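Local coordinates for putative aspartyl-tRNA synthetase (Leishmania major, PDB 6OD8), which probably catalyses the ATP-dependent attachment of L-aspartate to tRNA(Asp), as a class II aminoacyl-tRNA synthetase of the type 2 subfamily, at residues R456-M461 with A497-L502. Numbering follows the deposited sequence.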
ATOM      1  N   ARG A 456      24.901 -13.198   6.456  1.00 21.98           N
ATOM      2  CA  ARG A 456      23.594 -13.324   5.833  1.00 19.41           C
ATOM      3  C   ARG A 456      22.713 -14.313   6.584  1.00 22.98           C
ATOM      4  O   ARG A 456      23.214 -15.238   7.235  1.00 23.41           O
ATOM      5  CB  ARG A 456      23.724 -13.777   4.369  1.00 17.59           C
ATOM      6  CG  ARG A 456      24.444 -12.774   3.493  1.00 22.54           C
ATOM      7  CD  ARG A 456      23.956 -11.346   3.730  1.00 31.99           C
ATOM      8  NE  ARG A 456      23.604 -10.722   2.470  1.00 33.46           N
ATOM      9  CZ  ARG A 456      23.521  -9.412   2.254  1.00 35.85           C
ATOM     10  NH1 ARG A 456      23.789  -8.548   3.219  1.00 28.55           N
ATOM     11  NH2 ARG A 456      23.177  -8.976   1.053  1.00 36.99           N
ATOM     12  N   PRO A 457      21.387 -14.153   6.486  1.00 21.13           N
ATOM     13  CA  PRO A 457      20.448 -15.040   7.182  1.00 24.32           C
ATOM     14  C   PRO A 457      20.494 -16.470   6.664  1.00 18.80           C
ATOM     15  O   PRO A 457      21.019 -16.763   5.590  1.00 21.10           O
ATOM     16  CB  PRO A 457      19.079 -14.401   6.870  1.00 22.26           C
ATOM     17  CG  PRO A 457      19.353 -13.030   6.494  1.00 24.59           C
ATOM     18  CD  PRO A 457      20.700 -13.024   5.837  1.00 22.44           C
ATOM     19  N   PHE A 458      19.860 -17.364   7.436  1.00 25.23           N
ATOM     20  CA  PHE A 458      19.907 -18.797   7.157  1.00 25.81           C
ATOM     21  C   PHE A 458      19.250 -19.149   5.823  1.00 21.72           C
ATOM     22  O   PHE A 458      19.587 -20.176   5.227  1.00 22.87           O
ATOM     23  CB  PHE A 458      19.244 -19.588   8.310  1.00 25.38           C
ATOM     24  CG  PHE A 458      17.753 -19.380   8.417  1.00 29.24           C
ATOM     25  CD1 PHE A 458      16.871 -20.294   7.851  1.00 35.59           C
ATOM     26  CD2 PHE A 458      17.232 -18.259   9.057  1.00 34.47           C
ATOM     27  CE1 PHE A 458      15.504 -20.094   7.920  1.00 23.44           C
ATOM     28  CE2 PHE A 458      15.854 -18.049   9.137  1.00 36.26           C
ATOM     29  CZ  PHE A 458      14.989 -18.968   8.568  1.00 31.59           C
ATOM     30  N   TYR A 459      18.296 -18.342   5.354  1.00 19.97           N
ATOM     31  CA  TYR A 459      17.594 -18.629   4.100  1.00 21.80           C
ATOM     32  C   TYR A 459      18.333 -18.132   2.847  1.00 24.94           C
ATOM     33  O   TYR A 459      17.800 -18.260   1.743  1.00 19.07           O
ATOM     34  CB  TYR A 459      16.178 -18.036   4.125  1.00 18.71           C
ATOM     35  CG  TYR A 459      16.073 -16.602   4.605  1.00 22.84           C
ATOM     36  CD1 TYR A 459      16.391 -15.534   3.765  1.00 19.90           C
ATOM     37  CD2 TYR A 459      15.651 -16.315   5.897  1.00 25.37           C
ATOM     38  CE1 TYR A 459      16.305 -14.235   4.204  1.00 22.68           C
ATOM     39  CE2 TYR A 459      15.541 -14.996   6.342  1.00 22.47           C
ATOM     40  CZ  TYR A 459      15.877 -13.976   5.494  1.00 18.69           C
ATOM     41  OH  TYR A 459      15.807 -12.670   5.903  1.00 21.53           O
ATOM     42  N   THR A 460      19.544 -17.593   2.982  1.00 21.18           N
ATOM     43  CA  THR A 460      20.289 -17.092   1.824  1.00 17.22           C
ATOM     44  C   THR A 460      21.049 -18.227   1.134  1.00 18.73           C
ATOM     45  O   THR A 460      21.810 -18.952   1.786  1.00 19.44           O
ATOM     46  CB  THR A 460      21.273 -16.023   2.276  1.00 18.66           C
ATOM     47  OG1 THR A 460      20.559 -15.027   3.018  1.00 22.02           O
ATOM     48  CG2 THR A 460      21.962 -15.380   1.061  1.00 18.23           C
ATOM     49  N   MET A 461      20.877 -18.353  -0.190  1.00 18.58           N
ATOM     50  CA  MET A 461      21.586 -19.380  -0.958  1.00 19.12           C
ATOM     51  C   MET A 461      23.076 -19.073  -1.036  1.00 22.97           C
ATOM     52  O   MET A 461      23.467 -17.953  -1.376  1.00 18.24           O
ATOM     53  CB  MET A 461      21.005 -19.486  -2.374  1.00 17.66           C
ATOM     54  CG  MET A 461      21.624 -20.613  -3.238  1.00 16.47           C
ATOM     55  SD  MET A 461      21.062 -22.252  -2.770  1.00 22.68           S
ATOM     56  CE  MET A 461      19.439 -22.274  -3.594  1.00 18.14           C
ATOM     57  N   ALA A 497      19.861 -27.378   6.840  1.00 31.48           N
ATOM     58  CA  ALA A 497      21.299 -27.518   7.038  1.00 35.11           C
ATOM     59  C   ALA A 497      21.972 -26.166   7.261  1.00 37.15           C
ATOM     60  O   ALA A 497      22.864 -26.047   8.112  1.00 36.41           O
ATOM     61  CB  ALA A 497      21.917 -28.245   5.844  1.00 33.38           C
ATOM     62  N   ARG A 498      21.580 -25.131   6.505  1.00 32.45           N
ATOM     63  CA  ARG A 498      22.214 -23.833   6.723  1.00 33.15           C
ATOM     64  C   ARG A 498      21.792 -23.245   8.069  1.00 42.04           C
ATOM     65  O   ARG A 498      22.621 -22.673   8.789  1.00 43.25           O
ATOM     66  CB  ARG A 498      21.920 -22.868   5.569  1.00 30.75           C
ATOM     67  CG  ARG A 498      22.650 -21.505   5.714  1.00 34.42           C
ATOM     68  CD  ARG A 498      22.558 -20.578   4.478  1.00 29.54           C
ATOM     69  NE  ARG A 498      22.801 -19.183   4.858  1.00 25.74           N
ATOM     70  CZ  ARG A 498      24.011 -18.669   5.072  1.00 25.64           C
ATOM     71  NH1 ARG A 498      25.094 -19.421   4.906  1.00 23.77           N
ATOM     72  NH2 ARG A 498      24.146 -17.405   5.436  1.00 19.33           N
ATOM     73  N   ALA A 499      20.519 -23.412   8.446  1.00 31.04           N
ATOM     74  CA  ALA A 499      20.072 -22.950   9.758  1.00 36.78           C
ATOM     75  C   ALA A 499      20.844 -23.636  10.881  1.00 32.70           C
ATOM     76  O   ALA A 499      21.190 -23.003  11.885  1.00 34.42           O
ATOM     77  CB  ALA A 499      18.569 -23.188   9.918  1.00 32.37           C
ATOM     78  N   LYS A 500      21.109 -24.933  10.736  1.00 32.43           N
ATOM     79  CA  LYS A 500      21.872 -25.645  11.759  1.00 33.30           C
ATOM     80  C   LYS A 500      23.285 -25.087  11.866  1.00 40.49           C
ATOM     81  O   LYS A 500      23.788 -24.846  12.969  1.00 42.35           O
ATOM     82  CB  LYS A 500      21.899 -27.139  11.448  1.00 36.52           C
ATOM     83  N   MET A 501      23.939 -24.868  10.719  1.00 39.80           N
ATOM     84  CA  MET A 501      25.278 -24.287  10.712  1.00 46.11           C
ATOM     85  C   MET A 501      25.307 -22.936  11.418  1.00 46.31           C
ATOM     86  O   MET A 501      26.288 -22.602  12.099  1.00 39.99           O
ATOM     87  CB  MET A 501      25.781 -24.135   9.274  1.00 49.98           C
ATOM     88  CG  MET A 501      27.150 -23.459   9.164  1.00 59.38           C
ATOM     89  SD  MET A 501      27.503 -22.774   7.532  1.00 67.76           S
ATOM     90  CE  MET A 501      26.329 -21.424   7.452  1.00 65.25           C
ATOM     91  N   LEU A 502      24.252 -22.137  11.249  1.00 40.83           N
ATOM     92  CA  LEU A 502      24.178 -20.817  11.852  1.00 42.99           C
ATOM     93  C   LEU A 502      23.620 -20.853  13.267  1.00 47.11           C
ATOM     94  O   LEU A 502      23.461 -19.790  13.878  1.00 45.17           O
ATOM     95  CB  LEU A 502      23.325 -19.887  10.976  1.00 42.26           C
ATOM     96  CG  LEU A 502      23.949 -19.532   9.626  1.00 39.06           C
ATOM     97  CD1 LEU A 502      23.029 -18.631   8.853  1.00 36.95           C
ATOM     98  CD2 LEU A 502      25.304 -18.858   9.809  1.00 36.25           C
TER
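Phe458 and Ala499 bring the two backbones together, their CA atoms 4.9 Å apart, where a type I beta turn from Pro457 to Thr460 meets the last turn of helix 492-501. The turn belongs to the loop between strands 445-449 and 472-477 of the large mixed sheet in the class II synthetase catalytic domain, so the contact joins this loop to the helix that follows strand 480-487. Its centre is an arginine inserted among the turn's carbonyls. Arg498 has CG anti to its backbone N (chi1 -176°) and an extended chain from CG to NE, which carries NE from the helix across to the turn. There the guanidinium grips Pro457 O side-on: Arg498 NE donates over 3.1 Å and Arg498 NH2 over 3.2 Å to that oxygen, which lies in the guanidinium plane. NE approaches it tilted from the carbonyl plane, whereas NH2 stands well above that plane. Thr460 N also donates to Pro457 O, closing the turn, so one carbonyl oxygen serves three donors. NH2 makes a further, weak bond to Arg456 O, bent to 121° at the hydrogen. NH1 turns to partners just beyond the turn, a salt bridge to Glu462 and a hydrogen bond to Ser453; the acidic partner and the nearby carbonyls would be expected to stabilise the positive charge. Apolar groups flank this grip. The Phe458 ring meets Ala499 CB obliquely through CD1, at 3.9 Å, while Tyr459 CD2 lies over one face of the Phe458 ring, near the rim; Leu495, earlier on the same helix, also touches Phe458. Leu502 reaches back from the helix end, its CD1 set 3.7 Å above the Arg498 guanidinium plane, offset toward the rim, and 3.6 Å from Phe458 CA.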